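Local atomic coordinates of peptide synthetase NRPS type II-PCP (Streptomyces verticillus, PDB entry 4NEO), a protein that belongs to the peptidyl carrier proteins, small helical domains with a phosphopantetheine attachment site, as a type II member of a peptide synthetase system. Residues R56-E59 with A63-S66; L71-V76 with T80-A85; A23-T28 with E38-L43. All blocks are in the same frame, centred on the assembly; numbering follows the deposited sequence. Where two conformers were deposited one is given.

Contact 1. Residues R56-E59 with A63-S66; sequences RVEE and AELS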
loop_
_atom_site.group_PDB
_atom_site.type_symbol
_atom_site.label_atom_id
_atom_site.label_comp_id
_atom_site.label_asym_id
_atom_site.label_seq_id
_atom_site.Cartn_x
_atom_site.Cartn_y
_atom_site.Cartn_z
ATOM N N ARG A 56 -3.262 2.818 8.638
ATOM C CA ARG A 56 -2.810 1.461 8.934
ATOM C C ARG A 56 -1.463 1.151 8.358
ATOM O O ARG A 56 -0.677 0.430 8.952
ATOM C CB ARG A 56 -3.844 0.458 8.409
ATOM C CG ARG A 56 -5.105 0.521 9.269
ATOM C CD ARG A 56 -5.962 -0.712 9.247
ATOM N NE ARG A 56 -5.203 -1.945 9.456
ATOM C CZ ARG A 56 -5.588 -3.134 8.990
ATOM N NH1 ARG A 56 -6.717 -3.285 8.283
ATOM N NH2 ARG A 56 -4.828 -4.182 9.213
ATOM N N VAL A 57 -1.181 1.680 7.178
ATOM C CA VAL A 57 0.158 1.460 6.603
ATOM C C VAL A 57 1.194 2.230 7.460
ATOM O O VAL A 57 2.277 1.732 7.700
ATOM C CB VAL A 57 0.233 1.855 5.106
ATOM C CG1 VAL A 57 1.661 1.769 4.606
ATOM C CG2 VAL A 57 -0.658 0.991 4.251
ATOM N N GLU A 58 0.856 3.430 7.947
ATOM C CA GLU A 58 1.755 4.158 8.792
ATOM C C GLU A 58 2.039 3.373 10.098
ATOM O O GLU A 58 3.188 3.337 10.581
ATOM C CB GLU A 58 1.166 5.530 9.200
ATOM C CG GLU A 58 1.128 6.654 8.157
ATOM C CD GLU A 58 0.388 7.912 8.698
ATOM O OE1 GLU A 58 -0.783 7.776 9.118
ATOM O OE2 GLU A 58 0.928 9.037 8.704
ATOM N N GLU A 59 1.002 2.802 10.706
ATOM C CA GLU A 59 1.210 1.964 11.912
ATOM C C GLU A 59 2.090 0.784 11.499
ATOM O O GLU A 59 3.034 0.472 12.175
ATOM C CB GLU A 59 -0.107 1.479 12.525
ATOM C CG GLU A 59 -0.817 2.532 13.370
ATOM C CD GLU A 59 -2.346 2.470 13.306
ATOM O OE1 GLU A 59 -2.872 1.368 13.013
ATOM O OE2 GLU A 59 -3.018 3.527 13.541
ATOM N N ALA A 63 5.925 4.916 10.612
ATOM C CA ALA A 63 6.381 6.169 10.035
ATOM C C ALA A 63 5.181 6.904 9.487
ATOM O O ALA A 63 4.293 6.279 8.941
ATOM C CB ALA A 63 7.349 5.897 8.904
ATOM N N GLU A 64 5.192 8.231 9.570
ATOM C CA GLU A 64 4.106 9.061 9.055
ATOM C C GLU A 64 4.217 9.184 7.517
ATOM O O GLU A 64 5.281 9.232 6.979
ATOM C CB GLU A 64 4.071 10.423 9.827
ATOM C CG GLU A 64 3.308 10.333 11.193
ATOM C CD GLU A 64 3.139 11.683 11.946
ATOM O OE1 GLU A 64 3.853 12.631 11.599
ATOM O OE2 GLU A 64 2.301 11.821 12.883
ATOM N N LEU A 65 3.099 9.173 6.832
ATOM C CA LEU A 65 3.019 9.216 5.393
ATOM C C LEU A 65 1.884 10.156 4.974
ATOM O O LEU A 65 0.790 10.092 5.529
ATOM C CB LEU A 65 2.631 7.858 4.871
ATOM C CG LEU A 65 3.579 6.709 5.190
ATOM C CD1 LEU A 65 2.882 5.421 4.835
ATOM C CD2 LEU A 65 4.890 6.893 4.442
ATOM N N SER A 66 2.140 10.960 3.951
ATOM C CA SER A 66 1.132 11.782 3.337
ATOM C C SER A 66 0.131 10.873 2.729
ATOM O O SER A 66 0.429 9.752 2.234
ATOM C CB SER A 66 1.757 12.735 2.298
ATOM O OG SER A 66 0.766 13.453 1.589
#
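Glu58 and Ala63 bring the two backbones closest, their CA atoms 5.2 Å apart, near the C-terminal end of helix 54-61, after which the chain doubles back as the extended segment 63-66. The turn is closed by a backbone hydrogen bond from Ala63 N to Glu58 O (3.2 Å), five residues back along the chain. Glu58 also holds the segment with its side chain. Its CG stands beside the backbone N (chi1 -74°) and the chain beyond is extended, which carries the carboxylate across the gap to Leu65. There OE2 accepts a nearly straight bond from Leu65 N (2.9 Å, N-H...O 165°) on its anti side, the donor lying slightly off the carboxylate plane. In this way the loop of the carrier-protein bundle between helix 54-61 and helix 67-73 is tied down twice by one residue, just ahead of Ser66, whose OG caps Arg68 N in the next helix. The methylene part of Glu58 is used as well: CG lies 3.8 Å from Leu65 CB, and Leu65 extends over it toward the interior. Its CD1 meets Val57 CG1 at 3.9 Å, the two side chains crossing at about a right angle. Val57 is buried, packing on Ile21 and Ile24 of helix 7-28 and on Met79, while Leu65 reaches Val83 of helix 76-86.

Contact 2. Residues L71-V76 with T80-A85; sequences LETRTV and TDHVHA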
loop_
_atom_site.group_PDB
_atom_site.type_symbol
_atom_site.label_atom_id
_atom_site.label_comp_id
_atom_site.label_asym_id
_atom_site.label_seq_id
_atom_site.Cartn_x
_atom_site.Cartn_y
_atom_site.Cartn_z
ATOM N N LEU A 71 -2.760 8.373 -2.914
ATOM C CA LEU A 71 -3.614 9.000 -3.911
ATOM C C LEU A 71 -2.858 9.378 -5.163
ATOM O O LEU A 71 -3.480 9.593 -6.184
ATOM C CB LEU A 71 -4.357 10.219 -3.362
ATOM C CG LEU A 71 -5.401 9.897 -2.272
ATOM C CD1 LEU A 71 -5.997 11.202 -1.721
ATOM C CD2 LEU A 71 -6.484 8.995 -2.850
ATOM N N GLU A 72 -1.532 9.418 -5.102
ATOM C CA GLU A 72 -0.728 9.729 -6.300
ATOM C C GLU A 72 -0.118 8.471 -6.942
ATOM O O GLU A 72 0.290 8.493 -8.100
ATOM C CB GLU A 72 0.363 10.764 -5.965
ATOM C CG GLU A 72 -0.273 12.125 -5.723
ATOM C CD GLU A 72 0.738 13.202 -5.341
ATOM O OE1 GLU A 72 1.950 12.894 -5.295
ATOM O OE2 GLU A 72 0.285 14.340 -5.074
ATOM N N THR A 73 -0.069 7.367 -6.202
ATOM C CA THR A 73 0.427 6.127 -6.785
ATOM C C THR A 73 -0.742 5.242 -7.242
ATOM O O THR A 73 -0.670 4.656 -8.288
ATOM C CB THR A 73 1.293 5.353 -5.832
ATOM O OG1 THR A 73 0.520 4.993 -4.666
ATOM C CG2 THR A 73 2.523 6.128 -5.492
ATOM N N ARG A 74 -1.793 5.170 -6.415
ATOM C CA ARG A 74 -3.082 4.567 -6.723
ATOM C C ARG A 74 -3.115 3.044 -6.858
ATOM O O ARG A 74 -4.181 2.511 -7.110
ATOM C CB ARG A 74 -3.691 5.174 -7.993
ATOM C CG ARG A 74 -3.561 6.677 -8.096
ATOM C CD ARG A 74 -4.767 7.314 -8.694
ATOM N NE ARG A 74 -5.665 7.862 -7.663
ATOM C CZ ARG A 74 -6.966 7.581 -7.547
ATOM N NH1 ARG A 74 -7.542 6.699 -8.372
ATOM N NH2 ARG A 74 -7.706 8.180 -6.599
ATOM N N THR A 75 -1.987 2.342 -6.773
ATOM C CA THR A 75 -1.992 0.881 -6.723
ATOM C C THR A 75 -1.258 0.435 -5.475
ATOM O O THR A 75 -0.473 1.208 -4.866
ATOM C CB THR A 75 -1.382 0.222 -7.944
ATOM O OG1 THR A 75 0.030 0.508 -8.011
ATOM C CG2 THR A 75 -2.095 0.702 -9.218
ATOM N N VAL A 76 -1.513 -0.801 -5.068
ATOM C CA VAL A 76 -0.798 -1.362 -3.948
ATOM C C VAL A 76 0.705 -1.424 -4.276
ATOM O O VAL A 76 1.527 -1.078 -3.420
ATOM C CB VAL A 76 -1.286 -2.785 -3.647
ATOM C CG1 VAL A 76 -0.270 -3.568 -2.823
ATOM C CG2 VAL A 76 -2.677 -2.785 -3.002
ATOM N N THR A 80 3.583 0.639 -2.348
ATOM C CA THR A 80 4.652 -0.148 -1.746
ATOM C C THR A 80 6.013 0.431 -2.114
ATOM O O THR A 80 6.892 0.639 -1.262
ATOM C CB THR A 80 4.548 -1.632 -2.185
ATOM O OG1 THR A 80 3.328 -2.162 -1.657
ATOM C CG2 THR A 80 5.710 -2.442 -1.620
ATOM N N ASP A 81 6.192 0.674 -3.395
ATOM C CA ASP A 81 7.449 1.196 -3.896
ATOM C C ASP A 81 7.725 2.557 -3.322
ATOM O O ASP A 81 8.862 2.817 -2.975
ATOM C CB ASP A 81 7.479 1.254 -5.433
ATOM C CG ASP A 81 7.787 -0.134 -6.073
ATOM O OD1 ASP A 81 7.839 -1.180 -5.371
ATOM O OD2 ASP A 81 7.979 -0.192 -7.300
ATOM N N HIS A 82 6.709 3.418 -3.207
ATOM C CA HIS A 82 6.846 4.814 -2.712
ATOM C C HIS A 82 7.092 4.834 -1.198
ATOM O O HIS A 82 7.649 5.798 -0.645
ATOM C CB HIS A 82 5.529 5.573 -2.974
ATOM C CG HIS A 82 5.644 6.880 -3.729
ATOM N ND1 HIS A 82 6.474 7.068 -4.813
ATOM C CD2 HIS A 82 4.914 8.021 -3.623
ATOM C CE1 HIS A 82 6.298 8.285 -5.302
ATOM N NE2 HIS A 82 5.355 8.885 -4.596
ATOM N N VAL A 83 6.570 3.830 -0.495
ATOM C CA VAL A 83 6.890 3.644 0.915
ATOM C C VAL A 83 8.276 2.985 1.044
ATOM O O VAL A 83 9.063 3.444 1.796
ATOM C CB VAL A 83 5.805 2.834 1.652
ATOM C CG1 VAL A 83 6.246 2.472 3.045
ATOM C CG2 VAL A 83 4.454 3.533 1.635
ATOM N N HIS A 84 8.559 1.907 0.313
ATOM C CA HIS A 84 9.833 1.094 0.427
ATOM C C HIS A 84 11.075 1.885 0.165
ATOM O O HIS A 84 12.185 1.471 0.646
ATOM C CB HIS A 84 9.789 -0.216 -0.483
ATOM C CG HIS A 84 11.092 -1.001 -0.587
ATOM N ND1 HIS A 84 11.486 -1.961 0.336
ATOM C CD2 HIS A 84 12.050 -1.007 -1.555
ATOM C CE1 HIS A 84 12.641 -2.491 -0.048
ATOM N NE2 HIS A 84 13.003 -1.934 -1.189
ATOM N N ALA A 85 10.862 2.989 -0.592
ATOM C CA ALA A 85 11.849 4.030 -0.929
ATOM C C ALA A 85 12.171 4.864 0.277
ATOM O O ALA A 85 13.349 5.033 0.636
ATOM C CB ALA A 85 11.345 4.956 -2.047
#
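Val76 and Thr80 stand one turn apart at the start of helix 76-86, just past the short turn that links it to helix 67-73 within the carrier-protein helical bundle. Val76 O is gripped by two donors from the same residue: Thr80 N at 2.9 Å, the ordinary helical bond, and Thr80 OG1 at 2.7 Å. They arrive from opposite faces of the carbonyl plane, the hydroxyl from well above it. With chi1 at -65° OG1 sits beside its own backbone N and points back toward the N-terminal end of the helix, and this accounts for the second bond; the buried hydroxyl is thus satisfied without leaving the helix. The Val76 side chain runs alongside that of Thr80 and leans on Trp25 of helix 7-28.

Several polar groups brace the turn. Arg74 leaves helix 67-73 with positive phi (70°), and its NE donates in the guanidinium plane to Leu71 O (3.2 Å), a carbonyl near the helix end. Of the other nitrogens, NH1 forms a salt bridge with Asp39 OD2, and NH2 makes a weak hydrogen bond to a bound 2-(2-methoxyethoxy)ethanol. Thr75 OG1 caps Gly78 N, opening helix 76-86, whereas Thr73 OG1 turns back to Val69 O. That leaves the Thr73 methyl directed across the turn to His82. In one of the two conformers modelled for the histidine, and therefore tentatively, CG2 makes a CH-pi contact over one ring face, shifted toward the rim, with Thr73 CG2 3.6 Å from His82 CD2.

Contact 3. Residues A23-T28 with E38-L43; sequences AIWAET and EDFAAL
With CG of Trp25 placed beside its backbone N (chi1 -74°) and CG of Phe40 anti to its own (chi1 178°), the two rings of helix 7-28 and the following loop are brought into a T-shaped stack. The edge of Phe40 is presented to the face of the indole, with the phenyl and six-membered ring centroids 5.7 Å apart and the planes at 80°. The stack joins the first helix of the carrier-protein bundle to the long loop that leads to helix 47-50. Phe40 CB rests on the same indole, 4.0 Å from Trp25 CZ3, and Leu43 CD1 completes the contact at the rim, 3.9 Å from Trp25 CE3 and close to the indole plane. Leu43 crosses the tryptophan at about a right angle, whereas Phe40 slants across it. Beyond this interface Phe40 packs on Leu70 and Leu71 of helix 67-73, and it lines the pocket where 2-(2-methoxyethoxy)ethanol is bound, along with Gly45, Ser47 and Arg74.

The loop holds its shape through Asp39, whose OD2 receives Ala41 N at 2.9 Å in an Asx turn and Ala42 N at a longer 3.3 Å, an Asx motif. This bend, helical in its backbone angles over 40-42, probably helps to set the Phe40 and Leu43 side chains against the tryptophan. At the end of helix 7-28, Thr28 OG1 donates to Ile24 O at 2.7 Å.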
loop_
_atom_site.group_PDB
_atom_site.type_symbol
_atom_site.label_atom_id
_atom_site.label_comp_id
_atom_site.label_asym_id
_atom_site.label_seq_id
_atom_site.Cartn_x
_atom_site.Cartn_y
_atom_site.Cartn_z
ATOM N N ALA A 23 -3.169 -6.611 1.927
ATOM C CA ALA A 23 -4.135 -7.103 2.893
ATOM C C ALA A 23 -4.867 -5.949 3.561
ATOM O O ALA A 23 -6.066 -6.049 3.799
ATOM C CB ALA A 23 -3.444 -7.957 3.940
ATOM N N ILE A 24 -4.162 -4.850 3.850
ATOM C CA ILE A 24 -4.801 -3.630 4.402
ATOM C C ILE A 24 -5.842 -3.047 3.459
ATOM O O ILE A 24 -6.953 -2.730 3.889
ATOM C CB ILE A 24 -3.735 -2.570 4.763
ATOM C CG1 ILE A 24 -2.967 -3.004 5.999
ATOM C CG2 ILE A 24 -4.336 -1.188 4.977
ATOM C CD1 ILE A 24 -1.709 -2.175 6.228
ATOM N N TRP A 25 -5.488 -2.900 2.172
ATOM C CA TRP A 25 -6.456 -2.471 1.163
ATOM C C TRP A 25 -7.682 -3.394 1.106
ATOM O O TRP A 25 -8.818 -2.949 1.001
ATOM C CB TRP A 25 -5.819 -2.447 -0.251
ATOM C CG TRP A 25 -4.875 -1.322 -0.549
ATOM C CD1 TRP A 25 -3.885 -0.846 0.234
ATOM C CD2 TRP A 25 -4.839 -0.544 -1.747
ATOM N NE1 TRP A 25 -3.241 0.206 -0.380
ATOM C CE2 TRP A 25 -3.798 0.403 -1.604
ATOM C CE3 TRP A 25 -5.588 -0.551 -2.918
ATOM C CZ2 TRP A 25 -3.473 1.325 -2.604
ATOM C CZ3 TRP A 25 -5.283 0.382 -3.912
ATOM C CH2 TRP A 25 -4.242 1.308 -3.740
ATOM N N ALA A 26 -7.446 -4.692 1.081
ATOM C CA ALA A 26 -8.523 -5.634 0.915
ATOM C C ALA A 26 -9.468 -5.543 2.078
ATOM O O ALA A 26 -10.673 -5.520 1.879
ATOM C CB ALA A 26 -8.001 -7.058 0.802
ATOM N N GLU A 27 -8.913 -5.520 3.289
ATOM C CA GLU A 27 -9.716 -5.439 4.512
ATOM C C GLU A 27 -10.484 -4.164 4.521
ATOM O O GLU A 27 -11.652 -4.172 4.814
ATOM C CB GLU A 27 -8.863 -5.442 5.772
ATOM C CG GLU A 27 -8.192 -6.767 6.064
ATOM C CD GLU A 27 -7.293 -6.708 7.287
ATOM O OE1 GLU A 27 -7.763 -6.162 8.330
ATOM O OE2 GLU A 27 -6.138 -7.217 7.195
ATOM N N THR A 28 -9.836 -3.061 4.183
ATOM C CA THR A 28 -10.503 -1.780 4.230
ATOM C C THR A 28 -11.610 -1.678 3.203
ATOM O O THR A 28 -12.647 -1.089 3.483
ATOM C CB THR A 28 -9.523 -0.621 4.009
ATOM O OG1 THR A 28 -8.455 -0.717 4.974
ATOM C CG2 THR A 28 -10.281 0.736 4.123
ATOM N N GLU A 38 -4.195 -2.985 -9.240
ATOM C CA GLU A 38 -5.575 -2.508 -9.389
ATOM C C GLU A 38 -5.718 -1.091 -8.913
ATOM O O GLU A 38 -5.254 -0.758 -7.835
ATOM C CB GLU A 38 -6.542 -3.438 -8.611
ATOM C CG GLU A 38 -6.659 -4.851 -9.187
ATOM C CD GLU A 38 -7.791 -5.646 -8.539
ATOM O OE1 GLU A 38 -8.871 -5.728 -9.176
ATOM O OE2 GLU A 38 -7.594 -6.136 -7.387
ATOM N N ASP A 39 -6.387 -0.241 -9.689
ATOM C CA ASP A 39 -6.522 1.187 -9.311
ATOM C C ASP A 39 -7.486 1.401 -8.124
ATOM O O ASP A 39 -8.601 0.869 -8.120
ATOM C CB ASP A 39 -6.960 2.042 -10.538
ATOM C CG ASP A 39 -7.086 3.521 -10.198
ATOM O OD1 ASP A 39 -6.075 4.248 -10.286
ATOM O OD2 ASP A 39 -8.171 3.961 -9.761
ATOM N N PHE A 40 -7.076 2.231 -7.164
ATOM C CA PHE A 40 -7.796 2.514 -5.914
ATOM C C PHE A 40 -9.244 2.879 -6.167
ATOM O O PHE A 40 -10.121 2.403 -5.470
ATOM C CB PHE A 40 -7.133 3.690 -5.189
ATOM C CG PHE A 40 -7.813 4.112 -3.920
ATOM C CD1 PHE A 40 -7.872 3.260 -2.837
ATOM C CD2 PHE A 40 -8.397 5.371 -3.813
ATOM C CE1 PHE A 40 -8.497 3.650 -1.669
ATOM C CE2 PHE A 40 -9.011 5.762 -2.647
ATOM C CZ PHE A 40 -9.055 4.902 -1.576
ATOM N N ALA A 41 -9.467 3.768 -7.124
ATOM C CA ALA A 41 -10.812 4.272 -7.399
ATOM C C ALA A 41 -11.627 3.227 -8.121
ATOM O O ALA A 41 -12.832 3.139 -7.896
ATOM C CB ALA A 41 -10.773 5.541 -8.233
ATOM N N ALA A 42 -10.982 2.456 -8.997
ATOM C CA ALA A 42 -11.644 1.333 -9.663
ATOM C C ALA A 42 -12.139 0.323 -8.641
ATOM O O ALA A 42 -13.168 -0.300 -8.861
ATOM C CB ALA A 42 -10.747 0.653 -10.688
ATOM N N LEU A 43 -11.451 0.193 -7.513
ATOM C CA LEU A 43 -11.915 -0.660 -6.414
ATOM C C LEU A 43 -13.035 -0.037 -5.556
ATOM O O LEU A 43 -13.432 -0.637 -4.561
ATOM C CB LEU A 43 -10.739 -1.042 -5.504
ATOM C CG LEU A 43 -9.663 -1.898 -6.175
ATOM C CD1 LEU A 43 -8.381 -1.853 -5.374
ATOM C CD2 LEU A 43 -10.129 -3.320 -6.375
#

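In the fold
Along the chain the contacts follow in series: contact 3 first, then contact 1, then contact 2. Their centres form a compact triangle, about 12 Å between contacts 1 and 2, 13 Å between 2 and 3, and 16 Å between 1 and 3, in a single all-helical domain. Helix 7-28 is part of contact 3 and packs against both other contacts; a salt bridge between Arg56 and Glu27 adds a polar tie between contacts 1 and 3. A probable hydrogen bond from Phe40 N to Arg74 O joins contacts 2 and 3, and these two residues also both line the pocket that holds 2-(2-methoxyethoxy)ethanol.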